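PDB 4HR6: lectin from Trichosanthes anguina, which probably serves as a nontoxic carbohydrate-binding seed lectin, a three-chain homologue of the type II ribosome-inactivating proteins. Local coordinates for residues A142-Q156 and L166-N178. Residues are numbered along the deposited sequence; the frame is centred on the assembly and turned at random.
Sequences AIVSLEDNWSEISLQ and LFGSVVELYNSNN
Q156 grips the chain at G168 and S169, the corner where the two halves of the strand part, and the contact as a whole is a worked example of how a long helix can be fastened to a strand by polar links and apolar packing interspersed along its length. The chain of Q156 is folded back at chi2 (-53°), which brings OE1 to the backbone: the carbonyl accepts G168 N at 2.8 Å, well tilted from its plane, and S169 N only weakly. The amide is held from its other end too, since NE2 donates to E152 OE2 from above the carboxylate plane; E152 OE1 is hydrogen-bonded to the side-chain ND2 of residue N1 of a neighbouring chain. Near the other end, S145 OG takes a weak bond from Y174 N and another from L141 O. Midway along the helix, N149 ND2 turns back to S145 O at 2.8 Å, leaving OD1 joined to E172 N through a water; this polar side chain passes V171 in the opposite direction, its CG 3.9 Å from V171 CG1. Two further waters link the backbone of A142 to Y174 O and N175 O, and A142 CA makes a CA-H...O contact with Y174 O.

The carbon contacts differ in how the groups meet. Q156 CB sits over the centre of the F167 ring, 3.6 Å from the centroid, in a CH-pi contact, whereas S145 CB lies at the edge of the Y174 ring. Between them V171 CG1 meets I153 CG1 at 4.1 Å, and L173 CD1 meets L146 CD2 at 4.0 Å, both pairs crossing at about a right angle.

Strand 170-174 runs roughly antiparallel to helix segment 142-156, their directions 153° apart, and backbone hydrogen bonds join V171 to V183 and L173 to I181. The result is a two-stranded antiparallel hairpin packed along a long kinked helix, as in the C-terminal region of the ribosome-inactivating protein fold.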
ATOM      1  N   ALA B 142      -7.528   7.731  -9.367  1.00 34.45           N
ATOM      2  CA  ALA B 142      -6.710   6.786  -8.640  1.00 34.66           C
ATOM      3  C   ALA B 142      -5.285   7.319  -8.459  1.00 34.59           C
ATOM      4  O   ALA B 142      -4.772   7.340  -7.351  1.00 38.05           O
ATOM      5  CB  ALA B 142      -6.697   5.441  -9.353  1.00 35.75           C
ATOM      6  N   ILE B 143      -4.656   7.741  -9.552  1.00 31.81           N
ATOM      7  CA  ILE B 143      -3.307   8.269  -9.503  1.00 31.70           C
ATOM      8  C   ILE B 143      -3.280   9.644  -8.814  1.00 31.56           C
ATOM      9  O   ILE B 143      -2.511   9.859  -7.900  1.00 29.49           O
ATOM     10  CB  ILE B 143      -2.684   8.316 -10.911  1.00 31.73           C
ATOM     11  CG1 ILE B 143      -2.416   6.868 -11.372  1.00 34.36           C
ATOM     12  CG2 ILE B 143      -1.406   9.142 -10.921  1.00 33.56           C
ATOM     13  CD1 ILE B 143      -1.720   6.679 -12.700  1.00 34.28           C
ATOM     14  N   VAL B 144      -4.142  10.553  -9.243  1.00 32.25           N
ATOM     15  CA  VAL B 144      -4.148  11.916  -8.731  1.00 33.11           C
ATOM     16  C   VAL B 144      -4.366  11.990  -7.227  1.00 32.79           C
ATOM     17  O   VAL B 144      -3.712  12.798  -6.565  1.00 32.35           O
ATOM     18  CB  VAL B 144      -5.170  12.779  -9.485  1.00 35.50           C
ATOM     19  CG1 VAL B 144      -5.480  14.066  -8.741  1.00 38.58           C
ATOM     20  CG2 VAL B 144      -4.632  13.103 -10.871  1.00 37.67           C
ATOM     21  N   SER B 145      -5.263  11.162  -6.689  1.00 32.17           N
ATOM     22  CA  SER B 145      -5.555  11.163  -5.248  1.00 32.62           C
ATOM     23  C   SER B 145      -4.360  10.675  -4.413  1.00 32.51           C
ATOM     24  O   SER B 145      -4.153  11.128  -3.293  1.00 33.47           O
ATOM     25  CB  SER B 145      -6.824  10.348  -4.928  1.00 32.46           C
ATOM     26  OG  SER B 145      -6.664   8.969  -5.190  1.00 33.68           O
ATOM     27  N   LEU B 146      -3.560   9.774  -4.968  1.00 29.57           N
ATOM     28  CA  LEU B 146      -2.327   9.368  -4.320  1.00 27.16           C
ATOM     29  C   LEU B 146      -1.327  10.529  -4.304  1.00 27.43           C
ATOM     30  O   LEU B 146      -0.739  10.826  -3.272  1.00 27.00           O
ATOM     31  CB  LEU B 146      -1.706   8.178  -5.037  1.00 28.64           C
ATOM     32  CG  LEU B 146      -2.463   6.852  -4.990  1.00 27.93           C
ATOM     33  CD1 LEU B 146      -1.769   5.837  -5.901  1.00 29.09           C
ATOM     34  CD2 LEU B 146      -2.536   6.329  -3.573  1.00 26.70           C
ATOM     35  N   GLU B 147      -1.154  11.192  -5.445  1.00 27.10           N
ATOM     36  CA  GLU B 147      -0.203  12.307  -5.540  1.00 28.64           C
ATOM     37  C   GLU B 147      -0.550  13.420  -4.550  1.00 28.72           C
ATOM     38  O   GLU B 147       0.306  13.892  -3.804  1.00 27.40           O
ATOM     39  CB  GLU B 147      -0.170  12.865  -6.963  1.00 28.77           C
ATOM     40  CG  GLU B 147       0.465  11.914  -7.979  1.00 27.97           C
ATOM     41  CD  GLU B 147       0.331  12.404  -9.411  1.00 28.59           C
ATOM     42  OE1 GLU B 147      -0.210  13.497  -9.630  1.00 31.53           O
ATOM     43  OE2 GLU B 147       0.750  11.696 -10.337  1.00 27.90           O
ATOM     44  N   ASP B 148      -1.812  13.810  -4.541  1.00 29.77           N
ATOM     45  CA  ASP B 148      -2.277  14.898  -3.708  1.00 33.31           C
ATOM     46  C   ASP B 148      -2.270  14.578  -2.201  1.00 33.74           C
ATOM     47  O   ASP B 148      -2.221  15.496  -1.383  1.00 33.61           O
ATOM     48  CB  ASP B 148      -3.681  15.327  -4.142  1.00 34.74           C
ATOM     49  CG  ASP B 148      -3.698  16.021  -5.501  1.00 37.73           C
ATOM     50  OD1 ASP B 148      -2.637  16.416  -6.027  1.00 38.14           O
ATOM     51  OD2 ASP B 148      -4.798  16.174  -6.045  1.00 40.37           O
ATOM     52  N   ASN B 149      -2.321  13.301  -1.826  1.00 31.94           N
ATOM     53  CA  ASN B 149      -2.383  12.917  -0.395  1.00 28.37           C
ATOM     54  C   ASN B 149      -1.122  12.330   0.200  1.00 27.59           C
ATOM     55  O   ASN B 149      -1.134  11.907   1.350  1.00 28.15           O
ATOM     56  CB  ASN B 149      -3.528  11.927  -0.180  1.00 31.03           C
ATOM     57  CG  ASN B 149      -4.877  12.600  -0.212  1.00 30.75           C
ATOM     58  OD1 ASN B 149      -5.206  13.361   0.674  1.00 34.69           O
ATOM     59  ND2 ASN B 149      -5.643  12.348  -1.237  1.00 33.26           N
ATOM     60  N   TRP B 150      -0.025  12.293  -0.559  1.00 27.58           N
ATOM     61  CA  TRP B 150       1.203  11.638  -0.083  1.00 28.12           C
ATOM     62  C   TRP B 150       1.722  12.180   1.242  1.00 28.92           C
ATOM     63  O   TRP B 150       2.168  11.421   2.109  1.00 31.21           O
ATOM     64  CB  TRP B 150       2.301  11.782  -1.129  1.00 27.58           C
ATOM     65  CG  TRP B 150       3.587  11.227  -0.724  1.00 26.66           C
ATOM     66  CD1 TRP B 150       3.877   9.920  -0.520  1.00 27.99           C
ATOM     67  CD2 TRP B 150       4.809  11.948  -0.507  1.00 26.83           C
ATOM     68  NE1 TRP B 150       5.204   9.773  -0.180  1.00 27.20           N
ATOM     69  CE2 TRP B 150       5.795  11.003  -0.153  1.00 26.37           C
ATOM     70  CE3 TRP B 150       5.158  13.303  -0.559  1.00 28.01           C
ATOM     71  CZ2 TRP B 150       7.113  11.359   0.141  1.00 28.66           C
ATOM     72  CZ3 TRP B 150       6.470  13.664  -0.270  1.00 29.24           C
ATOM     73  CH2 TRP B 150       7.437  12.691   0.064  1.00 30.08           C
ATOM     74  N   SER B 151       1.710  13.502   1.374  1.00 28.51           N
ATOM     75  CA  SER B 151       2.156  14.138   2.601  1.00 29.05           C
ATOM     76  C   SER B 151       1.307  13.722   3.786  1.00 26.43           C
ATOM     77  O   SER B 151       1.817  13.361   4.830  1.00 27.55           O
ATOM     78  CB  SER B 151       2.100  15.664   2.465  1.00 30.67           C
ATOM     79  OG  SER B 151       2.576  16.239   3.663  1.00 32.40           O
ATOM     80  N   GLU B 152       0.005  13.800   3.600  1.00 29.38           N
ATOM     81  CA  GLU B 152      -0.975  13.445   4.612  1.00 31.43           C
ATOM     82  C   GLU B 152      -0.931  11.949   4.967  1.00 32.59           C
ATOM     83  O   GLU B 152      -1.040  11.597   6.139  1.00 32.90           O
ATOM     84  CB  GLU B 152      -2.352  13.819   4.084  1.00 32.83           C
ATOM     85  CG  GLU B 152      -3.499  13.644   5.051  1.00 37.17           C
ATOM     86  CD  GLU B 152      -3.395  14.509   6.299  1.00 38.92           C
ATOM     87  OE1 GLU B 152      -2.711  15.546   6.275  1.00 40.60           O
ATOM     88  OE2 GLU B 152      -4.015  14.138   7.314  1.00 44.97           O
ATOM     89  N   ILE B 153      -0.776  11.082   3.958  1.00 29.30           N
ATOM     90  CA  ILE B 153      -0.600   9.639   4.190  1.00 28.51           C
ATOM     91  C   ILE B 153       0.652   9.381   4.976  1.00 26.91           C
ATOM     92  O   ILE B 153       0.641   8.607   5.924  1.00 28.63           O
ATOM     93  CB  ILE B 153      -0.500   8.839   2.868  1.00 29.32           C
ATOM     94  CG1 ILE B 153      -1.859   8.763   2.195  1.00 30.54           C
ATOM     95  CG2 ILE B 153       0.043   7.426   3.079  1.00 29.92           C
ATOM     96  CD1 ILE B 153      -1.781   8.316   0.750  1.00 31.90           C
ATOM     97  N   SER B 154       1.750  10.001   4.588  1.00 26.95           N
ATOM     98  CA  SER B 154       2.958   9.859   5.391  1.00 27.19           C
ATOM     99  C   SER B 154       2.744  10.278   6.862  1.00 26.79           C
ATOM    100  O   SER B 154       3.220   9.625   7.764  1.00 24.78           O
ATOM    101  CB  SER B 154       4.099  10.696   4.814  1.00 28.26           C
ATOM    102  OG  SER B 154       4.408  10.378   3.487  1.00 25.76           O
ATOM    103  N   LEU B 155       2.074  11.406   7.092  1.00 28.69           N
ATOM    104  CA  LEU B 155       1.785  11.858   8.457  1.00 27.99           C
ATOM    105  C   LEU B 155       0.957  10.822   9.213  1.00 28.61           C
ATOM    106  O   LEU B 155       1.246  10.520  10.360  1.00 28.34           O
ATOM    107  CB  LEU B 155       1.007  13.188   8.456  1.00 28.51           C
ATOM    108  CG  LEU B 155       0.529  13.705   9.824  1.00 30.90           C
ATOM    109  CD1 LEU B 155       1.680  14.013  10.752  1.00 33.61           C
ATOM    110  CD2 LEU B 155      -0.286  14.966   9.660  1.00 34.13           C
ATOM    111  N   GLN B 156      -0.088  10.301   8.578  1.00 28.62           N
ATOM    112  CA  GLN B 156      -0.962   9.362   9.250  1.00 32.50           C
ATOM    113  C   GLN B 156      -0.287   8.028   9.555  1.00 34.10           C
ATOM    114  O   GLN B 156      -0.577   7.404  10.575  1.00 34.24           O
ATOM    115  CB  GLN B 156      -2.248   9.147   8.453  1.00 33.94           C
ATOM    116  CG  GLN B 156      -3.082  10.405   8.267  1.00 36.61           C
ATOM    117  CD  GLN B 156      -3.397  11.118   9.570  1.00 38.55           C
ATOM    118  OE1 GLN B 156      -3.495  10.498  10.629  1.00 38.76           O
ATOM    119  NE2 GLN B 156      -3.538  12.434   9.497  1.00 41.07           N
ATOM    120  N   LEU B 166      -4.090   2.848  13.671  1.00 36.88           N
ATOM    121  CA  LEU B 166      -5.199   3.683  13.271  1.00 36.33           C
ATOM    122  C   LEU B 166      -4.744   5.110  12.974  1.00 37.50           C
ATOM    123  O   LEU B 166      -3.924   5.689  13.691  1.00 37.03           O
ATOM    124  CB  LEU B 166      -6.270   3.704  14.366  1.00 40.70           C
ATOM    125  CG  LEU B 166      -7.033   2.372  14.487  1.00 42.53           C
ATOM    126  CD1 LEU B 166      -7.439   2.092  15.924  1.00 45.63           C
ATOM    127  CD2 LEU B 166      -8.251   2.374  13.582  1.00 42.72           C
ATOM    128  N   PHE B 167      -5.317   5.674  11.923  1.00 36.47           N
ATOM    129  CA  PHE B 167      -5.026   7.029  11.506  1.00 38.73           C
ATOM    130  C   PHE B 167      -5.726   8.028  12.428  1.00 42.00           C
ATOM    131  O   PHE B 167      -6.720   7.701  13.071  1.00 39.97           O
ATOM    132  CB  PHE B 167      -5.525   7.237  10.071  1.00 35.91           C
ATOM    133  CG  PHE B 167      -4.695   6.551   9.014  1.00 33.67           C
ATOM    134  CD1 PHE B 167      -4.977   6.775   7.684  1.00 34.26           C
ATOM    135  CD2 PHE B 167      -3.613   5.745   9.340  1.00 33.63           C
ATOM    136  CE1 PHE B 167      -4.225   6.188   6.681  1.00 35.67           C
ATOM    137  CE2 PHE B 167      -2.850   5.163   8.345  1.00 33.33           C
ATOM    138  CZ  PHE B 167      -3.157   5.390   7.014  1.00 34.35           C
ATOM    139  N   GLY B 168      -5.201   9.245  12.482  1.00 42.36           N
ATOM    140  CA  GLY B 168      -5.829  10.321  13.238  1.00 44.14           C
ATOM    141  C   GLY B 168      -6.901  10.978  12.408  1.00 45.01           C
ATOM    142  O   GLY B 168      -7.783  11.635  12.934  1.00 46.41           O
ATOM    143  N   SER B 169      -6.823  10.787  11.098  1.00 44.30           N
ATOM    144  CA  SER B 169      -7.755  11.386  10.178  1.00 45.64           C
ATOM    145  C   SER B 169      -7.955  10.471   8.960  1.00 45.34           C
ATOM    146  O   SER B 169      -7.062   9.712   8.586  1.00 47.93           O
ATOM    147  CB  SER B 169      -7.238  12.780   9.783  1.00 49.04           C
ATOM    148  OG  SER B 169      -7.474  13.062   8.416  1.00 57.55           O
ATOM    149  N   VAL B 170      -9.129  10.547   8.351  1.00 42.35           N
ATOM    150  CA  VAL B 170      -9.445   9.761   7.161  1.00 44.50           C
ATOM    151  C   VAL B 170      -8.742  10.331   5.929  1.00 42.82           C
ATOM    152  O   VAL B 170      -8.685  11.537   5.756  1.00 42.11           O
ATOM    153  CB  VAL B 170     -10.968   9.731   6.923  1.00 46.47           C
ATOM    154  CG1 VAL B 170     -11.309   9.110   5.577  1.00 49.73           C
ATOM    155  CG2 VAL B 170     -11.651   8.963   8.044  1.00 47.71           C
ATOM    156  N   VAL B 171      -8.179   9.453   5.099  1.00 40.50           N
ATOM    157  CA  VAL B 171      -7.689   9.831   3.770  1.00 37.91           C
ATOM    158  C   VAL B 171      -8.651   9.299   2.704  1.00 37.89           C
ATOM    159  O   VAL B 171      -9.053   8.152   2.766  1.00 39.80           O
ATOM    160  CB  VAL B 171      -6.304   9.233   3.503  1.00 38.25           C
ATOM    161  CG1 VAL B 171      -5.824   9.612   2.107  1.00 40.21           C
ATOM    162  CG2 VAL B 171      -5.306   9.687   4.565  1.00 39.77           C
ATOM    163  N   GLU B 172      -8.976  10.132   1.722  1.00 38.18           N
ATOM    164  CA  GLU B 172      -9.904   9.802   0.660  1.00 41.31           C
ATOM    165  C   GLU B 172      -9.155   9.414  -0.601  1.00 38.82           C
ATOM    166  O   GLU B 172      -8.566  10.258  -1.261  1.00 38.75           O
ATOM    167  CB  GLU B 172     -10.805  11.003   0.360  1.00 45.16           C
ATOM    168  CG  GLU B 172     -11.394  11.627   1.610  1.00 50.75           C
ATOM    169  CD  GLU B 172     -12.579  12.523   1.324  1.00 53.62           C
ATOM    170  OE1 GLU B 172     -12.450  13.467   0.522  1.00 61.93           O
ATOM    171  OE2 GLU B 172     -13.642  12.274   1.906  1.00 56.47           O
ATOM    172  N   LEU B 173      -9.164   8.127  -0.925  1.00 39.29           N
ATOM    173  CA  LEU B 173      -8.549   7.644  -2.157  1.00 39.17           C
ATOM    174  C   LEU B 173      -9.595   7.092  -3.109  1.00 38.79           C
ATOM    175  O   LEU B 173     -10.700   6.750  -2.703  1.00 40.65           O
ATOM    176  CB  LEU B 173      -7.520   6.574  -1.847  1.00 39.94           C
ATOM    177  CG  LEU B 173      -6.312   6.994  -1.012  1.00 41.92           C
ATOM    178  CD1 LEU B 173      -5.387   5.799  -0.858  1.00 42.81           C
ATOM    179  CD2 LEU B 173      -5.576   8.166  -1.646  1.00 42.62           C
ATOM    180  N   TYR B 174      -9.233   7.031  -4.383  1.00 38.07           N
ATOM    181  CA  TYR B 174     -10.077   6.478  -5.413  1.00 37.33           C
ATOM    182  C   TYR B 174      -9.454   5.237  -6.009  1.00 38.24           C
ATOM    183  O   TYR B 174      -8.240   5.138  -6.086  1.00 35.77           O
ATOM    184  CB  TYR B 174     -10.310   7.512  -6.508  1.00 38.88           C
ATOM    185  CG  TYR B 174     -11.199   8.613  -6.048  1.00 40.26           C
ATOM    186  CD1 TYR B 174     -10.672   9.744  -5.445  1.00 42.18           C
ATOM    187  CD2 TYR B 174     -12.579   8.513  -6.174  1.00 44.00           C
ATOM    188  CE1 TYR B 174     -11.486  10.769  -5.006  1.00 44.33           C
ATOM    189  CE2 TYR B 174     -13.408   9.531  -5.732  1.00 45.83           C
ATOM    190  CZ  TYR B 174     -12.854  10.654  -5.149  1.00 47.42           C
ATOM    191  OH  TYR B 174     -13.666  11.672  -4.704  1.00 49.43           O
ATOM    192  N   ASN B 175     -10.297   4.286  -6.429  1.00 40.07           N
ATOM    193  CA  ASN B 175      -9.827   3.119  -7.175  1.00 37.94           C
ATOM    194  C   ASN B 175      -9.950   3.392  -8.652  1.00 36.18           C
ATOM    195  O   ASN B 175     -10.384   4.472  -9.038  1.00 35.28           O
ATOM    196  CB  ASN B 175     -10.517   1.812  -6.726  1.00 39.56           C
ATOM    197  CG  ASN B 175     -11.992   1.713  -7.115  1.00 40.55           C
ATOM    198  OD1 ASN B 175     -12.548   2.517  -7.868  1.00 41.05           O
ATOM    199  ND2 ASN B 175     -12.635   0.699  -6.578  1.00 44.33           N
ATOM    200  N   SER B 176      -9.526   2.440  -9.474  1.00 37.69           N
ATOM    201  CA  SER B 176      -9.563   2.611 -10.928  1.00 42.29           C
ATOM    202  C   SER B 176     -10.975   2.724 -11.522  1.00 43.78           C
ATOM    203  O   SER B 176     -11.123   3.158 -12.658  1.00 45.97           O
ATOM    204  CB  SER B 176      -8.803   1.479 -11.632  1.00 41.98           C
ATOM    205  OG  SER B 176      -7.518   1.307 -11.077  1.00 40.80           O
ATOM    206  N   ASN B 177     -12.007   2.357 -10.771  1.00 46.06           N
ATOM    207  CA  ASN B 177     -13.381   2.582 -11.223  1.00 48.95           C
ATOM    208  C   ASN B 177     -13.968   3.873 -10.654  1.00 48.20           C
ATOM    209  O   ASN B 177     -15.181   4.085 -10.697  1.00 49.18           O
ATOM    210  CB  ASN B 177     -14.272   1.385 -10.865  1.00 55.62           C
ATOM    211  CG  ASN B 177     -13.936   0.143 -11.677  1.00 61.22           C
ATOM    212  OD1 ASN B 177     -13.686   0.215 -12.882  1.00 63.27           O
ATOM    213  ND2 ASN B 177     -13.929  -1.007 -11.016  1.00 66.13           N
ATOM    214  N   ASN B 178     -13.105   4.737 -10.134  1.00 46.13           N
ATOM    215  CA  ASN B 178     -13.509   6.005  -9.535  1.00 47.57           C
ATOM    216  C   ASN B 178     -14.460   5.885  -8.348  1.00 45.84           C
ATOM    217  O   ASN B 178     -15.207   6.809  -8.058  1.00 49.14           O
ATOM    218  CB  ASN B 178     -14.075   6.957 -10.602  1.00 51.16           C
ATOM    219  CG  ASN B 178     -12.997   7.504 -11.524  1.00 55.03           C
ATOM    220  OD1 ASN B 178     -11.835   7.627 -11.143  1.00 54.93           O
ATOM    221  ND2 ASN B 178     -13.384   7.845 -12.743  1.00 60.21           N
TER
HETATM  222  O   HOH W   1      -5.649   5.413  -5.274  1.00 31.61           O
HETATM  223  O   HOH W   2      -9.659   6.412 -10.960  1.00 41.99           O
HETATM  224  O   HOH W   3      -7.886  12.912   2.013  1.00 37.84           O